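Long-range contacts in DNA-(apurinic or apyrimidinic site) endonuclease 2 (Xenopus laevis, PDB 6WCD), which cleaves DNA as a 3'-5' exonuclease and weak AP endonuclease in base excision repair, here represented by its catalytic domain: residues 168-172 against 237-241; 175-179 against 278-282. All blocks are in the same frame, centred on the assembly; numbering follows the deposited sequence.

Contact 1 (168-172 against 237-241); sequences AEAIL and GLFYD
Segment 168-172, near the C-terminal end of helix 152-173 and touching through A168, E169 and L172, passes strand 239-241 at 119° between their N-to-C directions and an axis distance of 12.6 Å, so the two meet through side chains, chiefly the ring of F239, which has the largest contact area of the pair. Its CZ lies 4.1 Å from CB of A168, and CD2 of L172 approaches the same end of the ring obliquely, while CG of E169 comes in at the ring edge, near its plane. L172 has CG anti to its backbone N (chi1 -177°), a setting that brings CD2 against both the ring and CB of L238 (4.1 Å). L238 in turn sets CD1 beside the outer part of the E169 side chain, 4.0 Å from the carboxylate carbon CD, the two side chains crossing at about a right angle. The polar link is indirect: a water 2.8 Å from OE2 of E169 donates to that oxygen and accepts from N of L238 at 2.9 Å. OE2 also takes a hydrogen bond from NE2 of Q165, one turn earlier on the helix. F214 stacks on F239 and V178 touches it from the sheet. The contact is helix-on-sheet packing of the DNase I-like fold, away from the catalytic and metal-binding residues.

Contact 2 (175-179 against 278-282); sequences GGHVI and NRELV
Strands 177-181 and 269-278 are antiparallel neighbours in one sheet of the DNase I-like fold, and they meet here at N278, where the second turns into helix 279-285. N278 grips the neighbouring strand three times. Its backbone N donates to O of V178 at 3.1 Å. The side chain, with CG held between backbone N and carbonyl carbon (chi1 57°), faces the strand, and OD1 accepts N of V178 at 2.8 Å, the donor standing 40° above the carbonyl plane. ND2 gives an almost straight bond (170°) to ND1 of H177, 3.0 Å away and close to both the ring and amide planes. That bond makes ND1 the acceptor; NE2 of H177 hydrogen-bonds E134, so both ring nitrogens are engaged and the ring's rotation is fixed. L281 closes over one face of the imidazole, its CD1 4.2 Å from the ring centroid in a CH-pi contact. Its other methyl, CD2, reaches CG1 of I179 at 3.5 Å, in a buried patch shared with L136, F286 and M307. The asparagine side chain thus extends the strand pairing into a strand-to-helix junction of the DNase I-like fold, with N278 at the N-cap position.

In the fold
The two contacts lie 7 Å apart, centre to centre, and illustrate how chain segments that alternate in sequence are bound into one unit. Helix 152-173 leads through a short turn into strand 177-181, so contact 1 and contact 2 share a helix-to-strand connection, and 237-241 and 278-282 also join each other: O of L238 lies 3.2 Å from N of R279, a probable hydrogen bond. CD2 of F239 packs 3.6 Å from N of N278. V178 also packs against L172, as does N278. Contact 1 lies away from the catalytic and metal-binding residues; in contact 2, the I179 side chain is about 12 Å from that of D273, which is probably important for catalysis, as in related enzymes.

Contact 1 (168-172 against 237-241)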
ATOM      1  N   ALA A 168      -9.014   8.793  -0.323  1.00 14.90           N
ATOM      2  CA  ALA A 168      -8.832   8.307  -1.689  1.00 14.44           C
ATOM      3  C   ALA A 168      -9.867   8.901  -2.617  1.00 16.53           C
ATOM      4  O   ALA A 168      -9.539   9.301  -3.749  1.00 16.82           O
ATOM      5  CB  ALA A 168      -8.902   6.796  -1.698  1.00 15.61           C
ATOM      6  N   GLU A 169     -11.120   8.995  -2.165  1.00 15.88           N
ATOM      7  CA  GLU A 169     -12.168   9.590  -2.998  1.00 16.98           C
ATOM      8  C   GLU A 169     -11.960  11.087  -3.165  1.00 19.59           C
ATOM      9  O   GLU A 169     -12.266  11.640  -4.244  1.00 19.52           O
ATOM     10  CB  GLU A 169     -13.543   9.246  -2.422  1.00 18.25           C
ATOM     11  CG  GLU A 169     -13.799   7.753  -2.558  1.00 20.17           C
ATOM     12  CD  GLU A 169     -15.175   7.320  -2.101  1.00 26.90           C
ATOM     13  OE1 GLU A 169     -16.000   8.167  -1.655  1.00 28.88           O
ATOM     14  OE2 GLU A 169     -15.426   6.112  -2.193  1.00 25.59           O
ATOM     15  N   ALA A 170     -11.397  11.764  -2.167  1.00 16.87           N
ATOM     16  CA  ALA A 170     -11.180  13.198  -2.323  1.00 17.45           C
ATOM     17  C   ALA A 170     -10.065  13.468  -3.321  1.00 17.63           C
ATOM     18  O   ALA A 170     -10.182  14.381  -4.157  1.00 20.82           O
ATOM     19  CB  ALA A 170     -10.830  13.846  -0.988  1.00 20.86           C
ATOM     20  N   ILE A 171      -9.014  12.664  -3.286  1.00 17.07           N
ATOM     21  CA  ILE A 171      -7.949  12.839  -4.287  1.00 17.52           C
ATOM     22  C   ILE A 171      -8.526  12.569  -5.663  1.00 16.98           C
ATOM     23  O   ILE A 171      -8.284  13.321  -6.616  1.00 19.18           O
ATOM     24  CB  ILE A 171      -6.755  11.922  -3.971  1.00 15.50           C
ATOM     25  CG1 ILE A 171      -6.125  12.353  -2.649  1.00 15.25           C
ATOM     26  CG2 ILE A 171      -5.748  11.928  -5.114  1.00 17.30           C
ATOM     27  CD1 ILE A 171      -5.169  11.290  -2.041  1.00 19.05           C
ATOM     28  N   LEU A 172      -9.333  11.517  -5.791  1.00 16.22           N
ATOM     29  CA  LEU A 172      -9.893  11.147  -7.091  1.00 18.34           C
ATOM     30  C   LEU A 172     -10.812  12.232  -7.615  1.00 20.87           C
ATOM     31  O   LEU A 172     -10.792  12.560  -8.810  1.00 23.25           O
ATOM     32  CB  LEU A 172     -10.623   9.820  -6.987  1.00 20.24           C
ATOM     33  CG  LEU A 172     -11.217   9.235  -8.256  1.00 21.88           C
ATOM     34  CD1 LEU A 172     -10.035   8.867  -9.154  1.00 22.01           C
ATOM     35  CD2 LEU A 172     -12.110   8.030  -7.930  1.00 20.54           C
ATOM     36  N   GLY A 237     -19.179   1.384  -6.031  1.00 39.38           N
ATOM     37  CA  GLY A 237     -17.881   1.911  -5.687  1.00 27.30           C
ATOM     38  C   GLY A 237     -17.123   2.433  -6.898  1.00 26.17           C
ATOM     39  O   GLY A 237     -17.355   2.061  -8.047  1.00 26.41           O
ATOM     40  N   LEU A 238     -16.153   3.271  -6.595  1.00 21.95           N
ATOM     41  CA  LEU A 238     -15.375   3.990  -7.582  1.00 20.30           C
ATOM     42  C   LEU A 238     -14.072   3.282  -7.923  1.00 22.35           C
ATOM     43  O   LEU A 238     -13.372   3.718  -8.857  1.00 21.42           O
ATOM     44  CB  LEU A 238     -15.054   5.383  -7.066  1.00 20.60           C
ATOM     45  CG  LEU A 238     -16.312   6.218  -6.765  1.00 26.01           C
ATOM     46  CD1 LEU A 238     -15.890   7.491  -6.061  1.00 25.16           C
ATOM     47  CD2 LEU A 238     -17.056   6.516  -8.043  1.00 33.46           C
ATOM     48  N   PHE A 239     -13.732   2.226  -7.210  1.00 18.32           N
ATOM     49  CA  PHE A 239     -12.468   1.494  -7.351  1.00 17.17           C
ATOM     50  C   PHE A 239     -12.721   0.066  -7.776  1.00 19.03           C
ATOM     51  O   PHE A 239     -13.711  -0.548  -7.388  1.00 20.61           O
ATOM     52  CB  PHE A 239     -11.699   1.554  -6.027  1.00 16.59           C
ATOM     53  CG  PHE A 239     -11.123   2.905  -5.741  1.00 16.39           C
ATOM     54  CD1 PHE A 239     -11.871   3.904  -5.114  1.00 21.89           C
ATOM     55  CD2 PHE A 239      -9.882   3.223  -6.186  1.00 17.12           C
ATOM     56  CE1 PHE A 239     -11.302   5.210  -4.940  1.00 20.28           C
ATOM     57  CE2 PHE A 239      -9.325   4.479  -5.992  1.00 18.50           C
ATOM     58  CZ  PHE A 239     -10.064   5.482  -5.406  1.00 19.45           C
ATOM     59  N   TYR A 240     -11.828  -0.487  -8.600  1.00 17.78           N
ATOM     60  CA  TYR A 240     -11.873  -1.884  -8.963  1.00 18.29           C
ATOM     61  C   TYR A 240     -10.695  -2.627  -8.307  1.00 16.71           C
ATOM     62  O   TYR A 240      -9.571  -2.122  -8.263  1.00 16.48           O
ATOM     63  CB  TYR A 240     -11.740  -2.093 -10.472  1.00 17.96           C
ATOM     64  CG  TYR A 240     -12.915  -1.765 -11.334  1.00 19.99           C
ATOM     65  CD1 TYR A 240     -14.189  -1.652 -10.808  1.00 23.56           C
ATOM     66  CD2 TYR A 240     -12.749  -1.637 -12.712  1.00 22.59           C
ATOM     67  CE1 TYR A 240     -15.261  -1.376 -11.611  1.00 26.87           C
ATOM     68  CE2 TYR A 240     -13.821  -1.374 -13.531  1.00 26.95           C
ATOM     69  CZ  TYR A 240     -15.078  -1.243 -12.979  1.00 27.62           C
ATOM     70  OH  TYR A 240     -16.157  -0.971 -13.785  1.00 30.28           O
ATOM     71  N   ASP A 241     -10.975  -3.854  -7.899  1.00 16.92           N
ATOM     72  CA  ASP A 241      -9.978  -4.862  -7.515  1.00 16.64           C
ATOM     73  C   ASP A 241      -9.306  -5.378  -8.783  1.00 17.96           C
ATOM     74  O   ASP A 241      -9.900  -6.156  -9.543  1.00 17.42           O
ATOM     75  CB  ASP A 241     -10.715  -5.964  -6.770  1.00 16.07           C
ATOM     76  CG  ASP A 241      -9.827  -7.081  -6.252  1.00 20.53           C
ATOM     77  OD1 ASP A 241      -8.645  -7.201  -6.623  1.00 19.08           O
ATOM     78  OD2 ASP A 241     -10.360  -7.904  -5.468  1.00 19.03           O
TER
HETATM   79  O   HOH W   1     -15.560   3.922  -3.875  1.00 27.58           O

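Contact 2 (175-179 against 278-282)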
ATOM      1  N   GLY A 175      -9.361  15.031  -9.769  1.00 29.00           N
ATOM      2  CA  GLY A 175      -8.932  14.700 -11.118  1.00 29.75           C
ATOM      3  C   GLY A 175      -7.802  13.671 -11.111  1.00 31.11           C
ATOM      4  O   GLY A 175      -7.215  13.344 -10.087  1.00 35.27           O
ATOM      5  N   GLY A 176      -7.534  13.135 -12.276  1.00 37.86           N
ATOM      6  CA  GLY A 176      -6.458  12.151 -12.313  1.00 33.10           C
ATOM      7  C   GLY A 176      -6.895  10.798 -11.764  1.00 30.10           C
ATOM      8  O   GLY A 176      -8.076  10.454 -11.733  1.00 31.70           O
ATOM      9  N   HIS A 177      -5.911  10.021 -11.342  1.00 18.01           N
ATOM     10  CA  HIS A 177      -6.098   8.613 -11.035  1.00 15.62           C
ATOM     11  C   HIS A 177      -5.517   8.285  -9.670  1.00 15.91           C
ATOM     12  O   HIS A 177      -4.617   8.972  -9.166  1.00 15.09           O
ATOM     13  CB  HIS A 177      -5.425   7.747 -12.074  1.00 14.41           C
ATOM     14  CG  HIS A 177      -5.929   7.995 -13.456  1.00 16.89           C
ATOM     15  ND1 HIS A 177      -7.174   7.588 -13.871  1.00 18.35           N
ATOM     16  CD2 HIS A 177      -5.367   8.648 -14.502  1.00 21.28           C
ATOM     17  CE1 HIS A 177      -7.362   7.970 -15.123  1.00 25.03           C
ATOM     18  NE2 HIS A 177      -6.277   8.617 -15.534  1.00 23.11           N
ATOM     19  N   VAL A 178      -6.045   7.215  -9.087  1.00 12.81           N
ATOM     20  CA  VAL A 178      -5.657   6.757  -7.753  1.00 12.13           C
ATOM     21  C   VAL A 178      -5.509   5.242  -7.733  1.00 11.94           C
ATOM     22  O   VAL A 178      -6.399   4.512  -8.177  1.00 13.35           O
ATOM     23  CB  VAL A 178      -6.646   7.197  -6.647  1.00 14.74           C
ATOM     24  CG1 VAL A 178      -6.252   6.630  -5.266  1.00 16.14           C
ATOM     25  CG2 VAL A 178      -6.757   8.703  -6.598  1.00 17.65           C
ATOM     26  N   ILE A 179      -4.384   4.771  -7.192  1.00 12.56           N
ATOM     27  CA  ILE A 179      -4.201   3.366  -6.848  1.00 14.08           C
ATOM     28  C   ILE A 179      -4.094   3.266  -5.341  1.00 15.36           C
ATOM     29  O   ILE A 179      -3.380   4.055  -4.719  1.00 14.76           O
ATOM     30  CB  ILE A 179      -2.949   2.778  -7.509  1.00 13.86           C
ATOM     31  CG1 ILE A 179      -3.180   2.526  -8.958  1.00 14.82           C
ATOM     32  CG2 ILE A 179      -2.524   1.488  -6.789  1.00 16.49           C
ATOM     33  CD1 ILE A 179      -1.878   2.155  -9.735  1.00 19.22           C
ATOM     34  N   ASN A 278      -8.877   3.317  -9.610  1.00 13.99           N
ATOM     35  CA  ASN A 278     -10.160   3.846 -10.038  1.00 16.45           C
ATOM     36  C   ASN A 278     -10.581   3.201 -11.367  1.00 15.10           C
ATOM     37  O   ASN A 278      -9.731   2.769 -12.171  1.00 15.49           O
ATOM     38  CB  ASN A 278     -10.123   5.368 -10.144  1.00 14.53           C
ATOM     39  CG  ASN A 278      -9.042   5.864 -11.080  1.00 15.05           C
ATOM     40  OD1 ASN A 278      -7.858   5.802 -10.741  1.00 15.09           O
ATOM     41  ND2 ASN A 278      -9.451   6.430 -12.209  1.00 15.92           N
ATOM     42  N   ARG A 279     -11.892   3.157 -11.602  1.00 18.62           N
ATOM     43  CA  ARG A 279     -12.437   2.406 -12.735  0.58 19.48           C
ATOM     44  C   ARG A 279     -11.731   2.768 -14.034  1.00 18.53           C
ATOM     45  O   ARG A 279     -11.293   1.879 -14.783  1.00 19.63           O
ATOM     46  CB  ARG A 279     -13.935   2.642 -12.854  0.58 23.48           C
ATOM     47  CG  ARG A 279     -14.736   2.149 -11.630  0.58 21.35           C
ATOM     48  CD  ARG A 279     -16.203   2.035 -12.032  0.58 26.47           C
ATOM     49  NE  ARG A 279     -17.094   1.646 -10.944  0.58 25.50           N
ATOM     50  CZ  ARG A 279     -18.189   0.895 -11.103  0.58 24.70           C
ATOM     51  NH1 ARG A 279     -18.522   0.413 -12.288  0.58 35.81           N
ATOM     52  NH2 ARG A 279     -18.960   0.609 -10.054  0.58 33.03           N
ATOM     53  N   GLU A 280     -11.621   4.070 -14.339  1.00 19.53           N
ATOM     54  CA  GLU A 280     -11.062   4.466 -15.626  1.00 22.81           C
ATOM     55  C   GLU A 280      -9.605   4.018 -15.787  1.00 20.69           C
ATOM     56  O   GLU A 280      -9.175   3.634 -16.889  1.00 20.14           O
ATOM     57  CB  GLU A 280     -11.179   5.982 -15.807  1.00 30.84           C
ATOM     58  CG  GLU A 280     -10.901   6.437 -17.226  1.00 40.38           C
ATOM     59  CD  GLU A 280     -10.907   7.951 -17.380  1.00 67.89           C
ATOM     60  OE1 GLU A 280     -10.079   8.478 -18.157  1.00 78.16           O
ATOM     61  OE2 GLU A 280     -11.741   8.611 -16.725  1.00 75.09           O
ATOM     62  N   LEU A 281      -8.816   4.108 -14.734  1.00 16.72           N
ATOM     63  CA  LEU A 281      -7.423   3.673 -14.772  1.00 14.77           C
ATOM     64  C   LEU A 281      -7.303   2.201 -15.069  1.00 18.15           C
ATOM     65  O   LEU A 281      -6.510   1.796 -15.925  1.00 18.39           O
ATOM     66  CB  LEU A 281      -6.768   3.981 -13.420  1.00 16.23           C
ATOM     67  CG  LEU A 281      -5.281   3.631 -13.309  1.00 15.56           C
ATOM     68  CD1 LEU A 281      -4.417   4.540 -14.216  1.00 16.95           C
ATOM     69  CD2 LEU A 281      -4.846   3.675 -11.817  1.00 14.91           C
ATOM     70  N   VAL A 282      -8.059   1.371 -14.375  1.00 15.13           N
ATOM     71  CA  VAL A 282      -7.963  -0.068 -14.590  1.00 16.52           C
ATOM     72  C   VAL A 282      -8.418  -0.428 -16.011  1.00 17.90           C
ATOM     73  O   VAL A 282      -7.769  -1.211 -16.697  1.00 22.16           O
ATOM     74  CB  VAL A 282      -8.750  -0.824 -13.505  1.00 16.08           C
ATOM     75  CG1 VAL A 282      -8.791  -2.337 -13.770  1.00 20.98           C
ATOM     76  CG2 VAL A 282      -8.153  -0.553 -12.172  1.00 16.06           C
TER